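Side-chain contacts in glycerophosphoryl diester phosphodiesterase (Agrobacterium tumefaciens str. C58, PDB 3KS6), which belongs to the glycerophosphoryl diester phosphodiesterase family, folds as a TIM barrel and binds a magnesium ion: residues A27-E32 / D232-A237; A45-H50 / G62-M67; E90-Y95 / E127-L132; T176-S181 / A203-G208. One frame throughout, in Å; residues are numbered along the deposited sequence.

All four contacts pack apolar groups, and none has a direct hydrogen bond between its segments. Interactions 2 and 3 are buried. Interactions 1 and 4 are partly buried, each with one exposed residue taking part. Interaction 3 touches both interaction 1, where Ala27 meets Tyr95, and interaction 2, where Val48 packs on Leu91. Interaction 4 lies on the other side of the chain's centre from interaction 2. Interaction 1 joins early and late parts of the barrel, so the other three fall within the loop it closes. Interaction 3 joins helix 88-95 to the end of helix 118-128 and adds sulfur and a bridging water. Interactions 2 and 4 rest on aliphatic side chains, with alanines in interaction 4 and a histidine in interaction 2.

Interaction 1 of 4, residues A27-E32 / D232-A237; sequences AAMALE and DRPTLA
Leu31 sets its CD2 methyl against the CB corner of the Pro234 ring, with CD2 3.6 Å from Pro234 CB. The two side chains lie side by side and point the same way. The contact belongs to the closure of the TIM barrel. Segment 27-32 links helix 20-27 to strand 33-40, and Pro234 opens the last helix, 234-249. Strand 4-8 lies in the sheet between strands 33-40 and 228-231, and both Leu31 and Pro234 also touch its Ser7. Leu31 reaches Pro234 from an unusual first torsion. Its CG sits between the backbone N and the carbonyl carbon (chi1 47°).

Selenomethionine Met29 comes to the same proline carbon at a slant. Its SE lies 3.9 Å from Pro234 CB. The chain is extended beyond CG, with chi2 at -180°, and this carries the selenium across to the helix. Pro234 CB therefore meets both Leu31 and Met29. Phe15 and Ile238 also pack on Met29. Between Met29 and Leu31 the backbone makes an inverse gamma turn centred on Ala30. A weak bond from Leu31 N to Met29 O, 2.9 Å, spans it. On either side of the turn in sequence, both CB atoms point toward segment 232-237.

Arg233 is the N-cap residue of that helix, and Ala237 N bonds to Arg233 O at 2.9 Å in the first turn. Thr235 forms the exposed margin. Its hydroxyl is hydrogen-bonded to Glu14 OE1, and its approach to Met29 is packing only. The two side chains cross at about a right angle, with Met29 CE 3.9 Å from Thr235 OG1.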
loop_
_atom_site.group_PDB
_atom_site.type_symbol
_atom_site.label_atom_id
_atom_site.label_comp_id
_atom_site.label_asym_id
_atom_site.label_seq_id
_atom_site.Cartn_x
_atom_site.Cartn_y
_atom_site.Cartn_z
ATOM N N ALA A 27 -10.581 4.607 -8.428
ATOM C CA ALA A 27 -10.696 6.073 -8.349
ATOM C C ALA A 27 -12.137 6.536 -8.249
ATOM O O ALA A 27 -12.404 7.615 -7.686
ATOM C CB ALA A 27 -10.032 6.735 -9.535
ATOM N N ALA A 28 -13.046 5.729 -8.779
ATOM C CA ALA A 28 -14.507 6.018 -8.772
ATOM C C ALA A 28 -15.308 5.391 -7.628
ATOM O O ALA A 28 -16.533 5.606 -7.526
ATOM C CB ALA A 28 -15.092 5.562 -10.118
HETATM N N MSE A 29 -14.656 4.624 -6.749
HETATM C CA MSE A 29 -15.359 3.944 -5.644
HETATM C C MSE A 29 -15.459 4.759 -4.380
HETATM O O MSE A 29 -14.657 5.663 -4.148
HETATM C CB MSE A 29 -14.688 2.616 -5.301
HETATM C CG MSE A 29 -14.856 1.607 -6.374
HETATM SE SE MSE A 29 -13.944 -0.062 -5.805
HETATM C CE MSE A 29 -13.588 -0.582 -7.561
ATOM N N ALA A 30 -16.444 4.420 -3.553
ATOM C CA ALA A 30 -16.676 5.093 -2.303
ATOM C C ALA A 30 -15.800 4.482 -1.223
ATOM O O ALA A 30 -16.308 3.882 -0.275
ATOM C CB ALA A 30 -18.160 4.970 -1.910
ATOM N N LEU A 31 -14.485 4.640 -1.394
ATOM C CA LEU A 31 -13.476 4.200 -0.437
ATOM C C LEU A 31 -12.480 5.340 -0.346
ATOM O O LEU A 31 -12.590 6.323 -1.073
ATOM C CB LEU A 31 -12.849 2.832 -0.798
ATOM C CG LEU A 31 -12.375 2.591 -2.238
ATOM C CD1 LEU A 31 -11.320 3.607 -2.694
ATOM C CD2 LEU A 31 -11.898 1.130 -2.416
ATOM N N GLU A 32 -11.484 5.205 0.514
ATOM C CA GLU A 32 -10.660 6.333 0.895
ATOM C C GLU A 32 -9.282 6.369 0.317
ATOM O O GLU A 32 -8.750 7.444 0.142
ATOM C CB GLU A 32 -10.545 6.383 2.412
ATOM C CG GLU A 32 -11.873 6.743 3.097
ATOM C CD GLU A 32 -12.851 5.612 3.081
ATOM O OE1 GLU A 32 -12.377 4.504 3.384
ATOM O OE2 GLU A 32 -14.069 5.807 2.789
ATOM N N ASP A 232 -7.814 -6.753 -1.475
ATOM C CA ASP A 232 -7.888 -7.118 -2.888
ATOM C C ASP A 232 -9.320 -7.179 -3.406
ATOM O O ASP A 232 -9.509 -7.414 -4.606
ATOM C CB ASP A 232 -7.238 -8.493 -3.143
ATOM C CG ASP A 232 -5.739 -8.431 -3.205
ATOM O OD1 ASP A 232 -5.178 -7.322 -3.353
ATOM O OD2 ASP A 232 -5.132 -9.530 -3.140
ATOM N N ARG A 233 -10.310 -6.978 -2.517
ATOM C CA ARG A 233 -11.731 -6.996 -2.895
ATOM C C ARG A 233 -12.452 -5.729 -2.389
ATOM O O ARG A 233 -13.337 -5.800 -1.518
ATOM C CB ARG A 233 -12.409 -8.264 -2.359
ATOM C CG ARG A 233 -11.929 -9.551 -3.055
ATOM C CD ARG A 233 -12.901 -10.712 -2.790
ATOM N NE ARG A 233 -12.584 -11.960 -3.525
ATOM C CZ ARG A 233 -11.801 -12.961 -3.098
ATOM N NH1 ARG A 233 -11.152 -12.900 -1.932
ATOM N NH2 ARG A 233 -11.634 -14.047 -3.857
ATOM N N PRO A 234 -12.066 -4.582 -2.939
ATOM C CA PRO A 234 -12.597 -3.305 -2.489
ATOM C C PRO A 234 -14.118 -3.192 -2.618
ATOM O O PRO A 234 -14.769 -2.607 -1.753
ATOM C CB PRO A 234 -11.883 -2.301 -3.394
ATOM C CG PRO A 234 -11.447 -3.105 -4.632
ATOM C CD PRO A 234 -11.063 -4.404 -4.014
ATOM N N THR A 235 -14.676 -3.784 -3.663
ATOM C CA THR A 235 -16.116 -3.714 -3.897
ATOM C C THR A 235 -16.843 -4.413 -2.749
ATOM O O THR A 235 -17.759 -3.859 -2.167
ATOM C CB THR A 235 -16.466 -4.285 -5.281
ATOM O OG1 THR A 235 -15.801 -3.507 -6.312
ATOM C CG2 THR A 235 -17.986 -4.263 -5.490
ATOM N N LEU A 236 -16.369 -5.600 -2.373
ATOM C CA LEU A 236 -16.908 -6.362 -1.242
ATOM C C LEU A 236 -16.697 -5.653 0.062
ATOM O O LEU A 236 -17.589 -5.615 0.890
ATOM C CB LEU A 236 -16.271 -7.769 -1.184
ATOM C CG LEU A 236 -16.645 -8.647 0.031
ATOM C CD1 LEU A 236 -18.157 -8.954 0.017
ATOM C CD2 LEU A 236 -15.814 -9.925 0.090
ATOM N N ALA A 237 -15.521 -5.075 0.252
ATOM C CA ALA A 237 -15.211 -4.374 1.478
ATOM C C ALA A 237 -16.163 -3.192 1.680
ATOM O O ALA A 237 -16.615 -2.955 2.792
ATOM C CB ALA A 237 -13.761 -3.873 1.473
#

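Interaction 2 of 4, residues A45-H50 / G62-M67; sequences AIVVHH and GAIVDM
Ile64 pushes its CD1 methyl against His49, 3.6 Å from His49 CB. The same methyl lies 3.8 Å from His49 CG, so it sits where the side chain passes into the ring. It meets that ring obliquely. The conformations of both residues bring this about. Ile64 has CG1 beside its backbone N and anti to the carbonyl carbon (chi1 -67°). Its chain then runs extended to CD1 (chi2 168°). His49 places CG roughly anti to its own N, although chi1 of -155° is well away from a full trans value.

The second branch of Ile64, CG2, is directed at Val47, and the two side chains reach toward each other tip to tip. Val47 has two deposited conformers. In the one described here its CG2 lies between the backbone N and the carbonyl carbon. The tight CG2 to CG2 approach depends on that choice and is doubtful in detail.

Ile64 begins a short 3-10 turn, in which Met67 N bonds to Ile64 O at 2.9 Å. Leu54 also packs on both Ile64 and His49.

Strand 46-48 runs antiparallel to barrel strand 33-40, and His49 shares backbone bonding with the magnesium ligand Asp37. The His49 side chain is about 10 Å from the metal. Such an excursion between barrel strand 33-40 and helix 88-95 is consistent with the small insertion of this TIM-barrel family.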
loop_
_atom_site.group_PDB
_atom_site.type_symbol
_atom_site.label_atom_id
_atom_site.label_comp_id
_atom_site.label_asym_id
_atom_site.label_seq_id
_atom_site.Cartn_x
_atom_site.Cartn_y
_atom_site.Cartn_z
ATOM N N ALA A 45 12.882 6.322 -14.548
ATOM C CA ALA A 45 11.434 6.448 -14.491
ATOM C C ALA A 45 10.950 5.699 -13.251
ATOM O O ALA A 45 11.736 5.007 -12.593
ATOM C CB ALA A 45 10.804 5.874 -15.738
ATOM N N ILE A 46 9.661 5.882 -12.944
ATOM C CA ILE A 46 8.984 5.290 -11.794
ATOM C C ILE A 46 7.792 4.470 -12.319
ATOM O O ILE A 46 6.905 5.017 -12.943
ATOM C CB ILE A 46 8.481 6.342 -10.824
ATOM C CG1 ILE A 46 9.645 7.201 -10.314
ATOM C CG2 ILE A 46 7.737 5.659 -9.636
ATOM C CD1 ILE A 46 9.203 8.336 -9.438
ATOM N N VAL A 47 7.801 3.162 -12.098
ATOM C CA VAL A 47 6.687 2.329 -12.515
ATOM C C VAL A 47 5.983 1.730 -11.317
ATOM O O VAL A 47 6.593 1.477 -10.282
ATOM C CB VAL A 47 7.090 1.211 -13.490
ATOM C CG1 VAL A 47 7.627 1.812 -14.798
ATOM C CG2 VAL A 47 8.102 0.254 -12.846
ATOM N N VAL A 48 4.690 1.513 -11.506
ATOM C CA VAL A 48 3.775 1.007 -10.488
ATOM C C VAL A 48 3.681 -0.529 -10.678
ATOM O O VAL A 48 3.152 -1.024 -11.661
ATOM C CB VAL A 48 2.374 1.637 -10.636
ATOM C CG1 VAL A 48 1.438 1.155 -9.547
ATOM C CG2 VAL A 48 2.467 3.182 -10.639
ATOM N N HIS A 49 4.254 -1.269 -9.744
ATOM C CA HIS A 49 4.347 -2.736 -9.823
ATOM C C HIS A 49 4.663 -3.257 -8.449
ATOM O O HIS A 49 5.419 -2.620 -7.706
ATOM C CB HIS A 49 5.456 -3.134 -10.798
ATOM C CG HIS A 49 5.278 -4.496 -11.397
ATOM N ND1 HIS A 49 4.491 -4.705 -12.504
ATOM C CD2 HIS A 49 5.788 -5.711 -11.066
ATOM C CE1 HIS A 49 4.511 -5.985 -12.835
ATOM N NE2 HIS A 49 5.291 -6.623 -11.983
ATOM N N HIS A 50 4.137 -4.431 -8.098
ATOM C CA HIS A 50 4.416 -4.974 -6.776
ATOM C C HIS A 50 5.834 -5.548 -6.648
ATOM O O HIS A 50 6.646 -4.999 -5.903
ATOM C CB HIS A 50 3.377 -6.040 -6.400
ATOM C CG HIS A 50 3.695 -6.708 -5.110
ATOM N ND1 HIS A 50 3.980 -8.057 -5.019
ATOM C CD2 HIS A 50 3.857 -6.195 -3.872
ATOM C CE1 HIS A 50 4.293 -8.336 -3.766
ATOM N NE2 HIS A 50 4.217 -7.226 -3.050
ATOM N N GLY A 62 12.568 -10.354 -15.569
ATOM C CA GLY A 62 13.648 -9.451 -15.261
ATOM C C GLY A 62 13.340 -8.392 -14.204
ATOM O O GLY A 62 12.185 -8.095 -13.914
ATOM N N ALA A 63 14.414 -7.862 -13.616
ATOM C CA ALA A 63 14.336 -6.790 -12.631
ATOM C C ALA A 63 14.051 -5.450 -13.280
ATOM O O ALA A 63 14.787 -5.006 -14.140
ATOM C CB ALA A 63 15.638 -6.713 -11.837
ATOM N N ILE A 64 13.020 -4.753 -12.782
ATOM C CA ILE A 64 12.601 -3.474 -13.345
ATOM C C ILE A 64 13.771 -2.460 -13.381
ATOM O O ILE A 64 13.958 -1.765 -14.397
ATOM C CB ILE A 64 11.394 -2.901 -12.544
ATOM C CG1 ILE A 64 10.147 -3.805 -12.742
ATOM C CG2 ILE A 64 11.125 -1.418 -12.903
ATOM C CD1 ILE A 64 8.925 -3.504 -11.753
ATOM N N VAL A 65 14.565 -2.415 -12.301
ATOM C CA VAL A 65 15.652 -1.436 -12.196
ATOM C C VAL A 65 16.753 -1.655 -13.253
ATOM O O VAL A 65 17.517 -0.729 -13.496
ATOM C CB VAL A 65 16.262 -1.423 -10.789
ATOM C CG1 VAL A 65 17.050 -2.687 -10.523
ATOM C CG2 VAL A 65 17.083 -0.118 -10.537
ATOM N N ASP A 66 16.826 -2.852 -13.851
ATOM C CA ASP A 66 17.797 -3.174 -14.905
ATOM C C ASP A 66 17.238 -2.883 -16.304
ATOM O O ASP A 66 17.929 -3.064 -17.306
ATOM C CB ASP A 66 18.176 -4.652 -14.843
ATOM C CG ASP A 66 18.952 -5.023 -13.604
ATOM O OD1 ASP A 66 19.569 -4.147 -12.989
ATOM O OD2 ASP A 66 18.944 -6.229 -13.262
HETATM N N MSE A 67 15.995 -2.417 -16.393
HETATM C CA MSE A 67 15.313 -2.266 -17.670
HETATM C C MSE A 67 14.948 -0.820 -17.922
HETATM O O MSE A 67 14.682 -0.094 -16.981
HETATM C CB MSE A 67 13.983 -3.062 -17.639
HETATM C CG MSE A 67 14.149 -4.550 -17.506
HETATM SE SE MSE A 67 12.356 -5.387 -17.276
HETATM C CE MSE A 67 12.907 -6.940 -17.014
#

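Interaction 3 of 4, residues E90-Y95 / E127-L132; sequences ELCALY and ERHSML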
loop_
_atom_site.group_PDB
_atom_site.type_symbol
_atom_site.label_atom_id
_atom_site.label_comp_id
_atom_site.label_asym_id
_atom_site.label_seq_id
_atom_site.Cartn_x
_atom_site.Cartn_y
_atom_site.Cartn_z
ATOM N N GLU A 90 1.180 8.471 -14.866
ATOM C CA GLU A 90 -0.076 7.967 -15.421
ATOM C C GLU A 90 -1.080 7.660 -14.311
ATOM O O GLU A 90 -2.271 7.955 -14.456
ATOM C CB GLU A 90 0.202 6.739 -16.272
ATOM C CG GLU A 90 0.939 7.092 -17.565
ATOM C CD GLU A 90 1.586 5.878 -18.288
ATOM O OE1 GLU A 90 1.597 4.744 -17.770
ATOM O OE2 GLU A 90 2.122 6.093 -19.391
ATOM N N LEU A 91 -0.595 7.078 -13.202
ATOM C CA LEU A 91 -1.435 6.830 -12.019
ATOM C C LEU A 91 -1.965 8.145 -11.448
ATOM O O LEU A 91 -3.154 8.284 -11.147
ATOM C CB LEU A 91 -0.675 6.018 -10.948
ATOM C CG LEU A 91 -1.442 5.635 -9.663
ATOM C CD1 LEU A 91 -2.719 4.800 -9.915
ATOM C CD2 LEU A 91 -0.521 4.945 -8.674
ATOM N N CYS A 92 -1.089 9.127 -11.316
ATOM C CA CYS A 92 -1.488 10.430 -10.779
ATOM C C CYS A 92 -2.602 11.058 -11.623
ATOM O O CYS A 92 -3.588 11.564 -11.097
ATOM C CB CYS A 92 -0.276 11.362 -10.720
ATOM S SG CYS A 92 0.895 10.989 -9.423
ATOM N N ALA A 93 -2.475 10.945 -12.943
ATOM C CA ALA A 93 -3.518 11.473 -13.855
ATOM C C ALA A 93 -4.884 10.857 -13.608
ATOM O O ALA A 93 -5.928 11.517 -13.770
ATOM C CB ALA A 93 -3.105 11.258 -15.304
ATOM N N LEU A 94 -4.927 9.585 -13.211
ATOM C CA LEU A 94 -6.209 8.970 -12.926
ATOM C C LEU A 94 -6.895 9.541 -11.672
ATOM O O LEU A 94 -8.107 9.385 -11.511
ATOM C CB LEU A 94 -6.043 7.454 -12.751
ATOM C CG LEU A 94 -5.577 6.657 -13.956
ATOM C CD1 LEU A 94 -5.394 5.181 -13.507
ATOM C CD2 LEU A 94 -6.609 6.804 -15.122
ATOM N N TYR A 95 -6.113 10.086 -10.744
ATOM C CA TYR A 95 -6.619 10.475 -9.420
ATOM C C TYR A 95 -6.764 11.992 -9.235
ATOM O O TYR A 95 -7.190 12.455 -8.172
ATOM C CB TYR A 95 -5.757 9.829 -8.314
ATOM C CG TYR A 95 -6.137 8.362 -8.148
ATOM C CD1 TYR A 95 -5.683 7.410 -9.032
ATOM C CD2 TYR A 95 -6.994 7.955 -7.147
ATOM C CE1 TYR A 95 -6.045 6.106 -8.925
ATOM C CE2 TYR A 95 -7.382 6.653 -7.029
ATOM C CZ TYR A 95 -6.904 5.719 -7.916
ATOM O OH TYR A 95 -7.278 4.394 -7.821
ATOM N N GLU A 127 5.331 15.419 -6.188
ATOM C CA GLU A 127 5.250 16.896 -6.140
ATOM C C GLU A 127 4.964 17.452 -7.516
ATOM O O GLU A 127 4.129 18.339 -7.689
ATOM C CB GLU A 127 6.554 17.481 -5.630
ATOM C CG GLU A 127 6.764 17.405 -4.161
ATOM C CD GLU A 127 6.158 18.606 -3.414
ATOM O OE1 GLU A 127 5.089 19.093 -3.849
ATOM O OE2 GLU A 127 6.768 19.048 -2.399
ATOM N N ARG A 128 5.616 16.880 -8.521
ATOM C CA ARG A 128 5.458 17.321 -9.884
ATOM C C ARG A 128 4.023 17.223 -10.374
ATOM O O ARG A 128 3.572 18.064 -11.161
ATOM C CB ARG A 128 6.438 16.530 -10.748
ATOM C CG ARG A 128 6.537 16.919 -12.141
ATOM C CD ARG A 128 7.850 16.381 -12.741
ATOM N NE ARG A 128 8.023 14.920 -12.656
ATOM C CZ ARG A 128 9.013 14.274 -12.038
ATOM N NH1 ARG A 128 9.974 14.915 -11.406
ATOM N NH2 ARG A 128 9.074 12.947 -12.079
ATOM N N HIS A 129 3.298 16.212 -9.906
ATOM C CA HIS A 129 1.926 15.959 -10.327
ATOM C C HIS A 129 0.914 16.313 -9.215
ATOM O O HIS A 129 -0.223 15.875 -9.260
ATOM C CB HIS A 129 1.797 14.507 -10.815
ATOM C CG HIS A 129 2.773 14.186 -11.902
ATOM N ND1 HIS A 129 2.756 14.838 -13.113
ATOM C CD2 HIS A 129 3.854 13.371 -11.932
ATOM C CE1 HIS A 129 3.765 14.418 -13.852
ATOM N NE2 HIS A 129 4.442 13.521 -13.163
ATOM N N SER A 130 1.370 17.089 -8.230
ATOM C CA SER A 130 0.559 17.617 -7.136
ATOM C C SER A 130 -0.213 16.558 -6.365
ATOM O O SER A 130 -1.381 16.769 -6.004
ATOM C CB SER A 130 -0.397 18.686 -7.650
ATOM O OG SER A 130 0.329 19.735 -8.280
HETATM N N MSE A 131 0.435 15.427 -6.112
HETATM C CA MSE A 131 -0.179 14.361 -5.321
HETATM C C MSE A 131 0.502 14.142 -3.965
HETATM O O MSE A 131 -0.007 13.347 -3.170
HETATM C CB MSE A 131 -0.222 13.055 -6.112
HETATM C CG MSE A 131 -1.160 13.076 -7.299
HETATM SE SE MSE A 131 -3.015 13.320 -6.734
HETATM C CE MSE A 131 -3.251 11.741 -5.656
ATOM N N LEU A 132 1.617 14.824 -3.664
ATOM C CA LEU A 132 2.314 14.588 -2.406
ATOM C C LEU A 132 1.417 14.817 -1.208
ATOM O O LEU A 132 1.419 14.033 -0.275
ATOM C CB LEU A 132 3.545 15.493 -2.242
ATOM C CG LEU A 132 4.450 15.195 -1.031
ATOM C CD1 LEU A 132 4.939 13.749 -1.040
ATOM C CD2 LEU A 132 5.631 16.190 -0.972
HETATM O O HOH W 1 -2.747 14.291 -10.514
#
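Cys92 packs its CB and SG against both His129 and selenomethionine Met131, and this is the tight part of the contact. Its SG lies 3.6 Å from Met131 CG. Its CB lies 3.8 Å from His129 CB. SG is also 5.3 Å from the centroid of the His129 ring, at 62° from the ring normal, so the sulfur approaches obliquely. Met131 is bent at both chi2 (-63°) and chi3 (-61°). The bends turn its end toward Tyr95, and CE comes to 4.1 Å from Tyr95 CB. That is a looser touch. The Tyr95 ring leads away from Met131 and stacks edge-to-face with Phe102.

Phe102 lies on strand 101-106, and Cys92 and Met131 both touch it. Helix 88-95 precedes this barrel strand and helix 118-128 follows it. The contact therefore joins two consecutive helices of the TIM-barrel wall over the strand between them. The second helix ends here in a Schellman motif with Ser130, at positive phi, as the C-prime residue. Ser130 N bonds to Glu127 O at 3.1 Å.

The solvent side is different. His129 is partly exposed, and Ser130 and Ala93 are exposed. A water bridges two carbonyl oxygens there. It donates a weak bond to Cys92 O, 2.9 Å, and another to His129 O, 3.2 Å. No direct hydrogen bond links the segments. Cohesion probably comes mainly from dispersion between the cysteine sulfur and carbon atoms, with the water as a modest polar link between the two backbones.

Interaction 4 of 4, residues T176-S181 / A203-G208; sequences TAIAHS and AGLDFG
Ile178 works its way toward Ala203 and Leu205 only in its outer atoms. The bond to CB leads past segment 203-208 and not at it. At CB the chain forks, and CG2 takes no part in the contact. CG1 stands beside the backbone N, anti to the carbonyl carbon (chi1 -69°). From there it lies 4.4 Å from Leu205 CD2. The extended second torsion, 167°, then carries CD1 outward to Ala203. CD1 is 4.3 Å from Ala203 CB and 4.2 Å from Ala203 O. These are loose van der Waals distances at an exposed margin.

Helices 162-179 and 194-202 are successive helices of the TIM-barrel wall, on either side of strand 184-188 in the chain. Both end near this contact in Schellman motifs. Ser181 closes the first, with Ser181 N bonded to Ile178 O at 3.1 Å. Gly204, at positive phi, closes the second and leads through Leu205 into strand 206-210.

Leu205 is buried, and Ile174 and Val200 also pack on it. Its two methyls part around the helix surface. CD2 faces Ile178, while CD1 lies 4.1 Å from Ala177 CB.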
loop_
_atom_site.group_PDB
_atom_site.type_symbol
_atom_site.label_atom_id
_atom_site.label_comp_id
_atom_site.label_asym_id
_atom_site.label_seq_id
_atom_site.Cartn_x
_atom_site.Cartn_y
_atom_site.Cartn_z
ATOM N N THR A 176 10.386 -0.329 18.930
ATOM C CA THR A 176 11.083 -0.010 17.716
ATOM C C THR A 176 10.410 1.112 16.948
ATOM O O THR A 176 11.057 2.081 16.499
ATOM C CB THR A 176 11.226 -1.276 16.842
ATOM O OG1 THR A 176 11.898 -2.283 17.608
ATOM C CG2 THR A 176 12.006 -0.966 15.562
ATOM N N ALA A 177 9.097 1.024 16.825
ATOM C CA ALA A 177 8.350 2.089 16.181
ATOM C C ALA A 177 8.566 3.425 16.911
ATOM O O ALA A 177 8.836 4.435 16.283
ATOM C CB ALA A 177 6.843 1.735 16.116
ATOM N N ILE A 178 8.479 3.425 18.232
ATOM C CA ILE A 178 8.648 4.634 19.008
ATOM C C ILE A 178 10.053 5.223 18.821
ATOM O O ILE A 178 10.191 6.440 18.616
ATOM C CB ILE A 178 8.323 4.386 20.506
ATOM C CG1 ILE A 178 6.801 4.145 20.649
ATOM C CG2 ILE A 178 8.764 5.583 21.369
ATOM C CD1 ILE A 178 6.417 3.592 22.021
ATOM N N ALA A 179 11.065 4.358 18.860
ATOM C CA ALA A 179 12.474 4.754 18.732
ATOM C C ALA A 179 12.731 5.402 17.375
ATOM O O ALA A 179 13.615 6.275 17.229
ATOM C CB ALA A 179 13.361 3.573 18.903
ATOM N N HIS A 180 11.954 4.985 16.393
ATOM C CA HIS A 180 12.060 5.519 15.031
ATOM C C HIS A 180 11.028 6.601 14.647
ATOM O O HIS A 180 10.893 6.966 13.451
ATOM C CB HIS A 180 11.963 4.353 14.097
ATOM C CG HIS A 180 13.220 3.543 14.050
ATOM N ND1 HIS A 180 14.139 3.681 13.027
ATOM C CD2 HIS A 180 13.740 2.643 14.912
ATOM C CE1 HIS A 180 15.153 2.861 13.244
ATOM N NE2 HIS A 180 14.940 2.223 14.384
ATOM N N SER A 181 10.357 7.136 15.646
ATOM C CA SER A 181 9.345 8.187 15.437
ATOM C C SER A 181 8.274 7.788 14.430
ATOM O O SER A 181 7.826 8.623 13.631
ATOM C CB SER A 181 9.978 9.520 15.005
ATOM O OG SER A 181 10.904 9.966 15.965
ATOM N N ALA A 203 0.226 2.457 23.607
ATOM C CA ALA A 203 1.537 3.081 23.383
ATOM C C ALA A 203 1.475 4.371 22.550
ATOM O O ALA A 203 2.517 5.002 22.231
ATOM C CB ALA A 203 2.497 2.030 22.711
ATOM N N GLY A 204 0.273 4.782 22.189
ATOM C CA GLY A 204 0.094 5.999 21.425
ATOM C C GLY A 204 0.126 5.855 19.917
ATOM O O GLY A 204 0.018 6.865 19.202
ATOM N N LEU A 205 0.220 4.615 19.426
ATOM C CA LEU A 205 0.357 4.333 18.014
ATOM C C LEU A 205 -0.956 4.019 17.362
ATOM O O LEU A 205 -1.836 3.411 17.997
ATOM C CB LEU A 205 1.264 3.108 17.828
ATOM C CG LEU A 205 2.706 3.143 18.352
ATOM C CD1 LEU A 205 3.326 1.781 18.142
ATOM C CD2 LEU A 205 3.522 4.256 17.695
ATOM N N ASP A 206 -1.108 4.395 16.096
ATOM C CA ASP A 206 -2.310 4.007 15.362
ATOM C C ASP A 206 -2.143 2.565 14.883
ATOM O O ASP A 206 -1.031 2.079 14.712
ATOM C CB ASP A 206 -2.578 4.894 14.147
ATOM C CG ASP A 206 -3.171 6.251 14.508
ATOM O OD1 ASP A 206 -3.633 6.423 15.643
ATOM O OD2 ASP A 206 -3.161 7.142 13.635
ATOM N N PHE A 207 -3.265 1.890 14.667
ATOM C CA PHE A 207 -3.269 0.458 14.361
ATOM C C PHE A 207 -4.156 0.150 13.176
ATOM O O PHE A 207 -5.362 0.370 13.219
ATOM C CB PHE A 207 -3.771 -0.364 15.582
ATOM C CG PHE A 207 -3.746 -1.883 15.359
ATOM C CD1 PHE A 207 -2.564 -2.617 15.538
ATOM C CD2 PHE A 207 -4.886 -2.561 14.982
ATOM C CE1 PHE A 207 -2.528 -3.981 15.331
ATOM C CE2 PHE A 207 -4.862 -3.950 14.772
ATOM C CZ PHE A 207 -3.680 -4.651 14.926
ATOM N N GLY A 208 -3.567 -0.431 12.143
ATOM C CA GLY A 208 -4.306 -0.893 10.993
ATOM C C GLY A 208 -3.822 -2.231 10.456
ATOM O O GLY A 208 -2.893 -2.837 11.006
#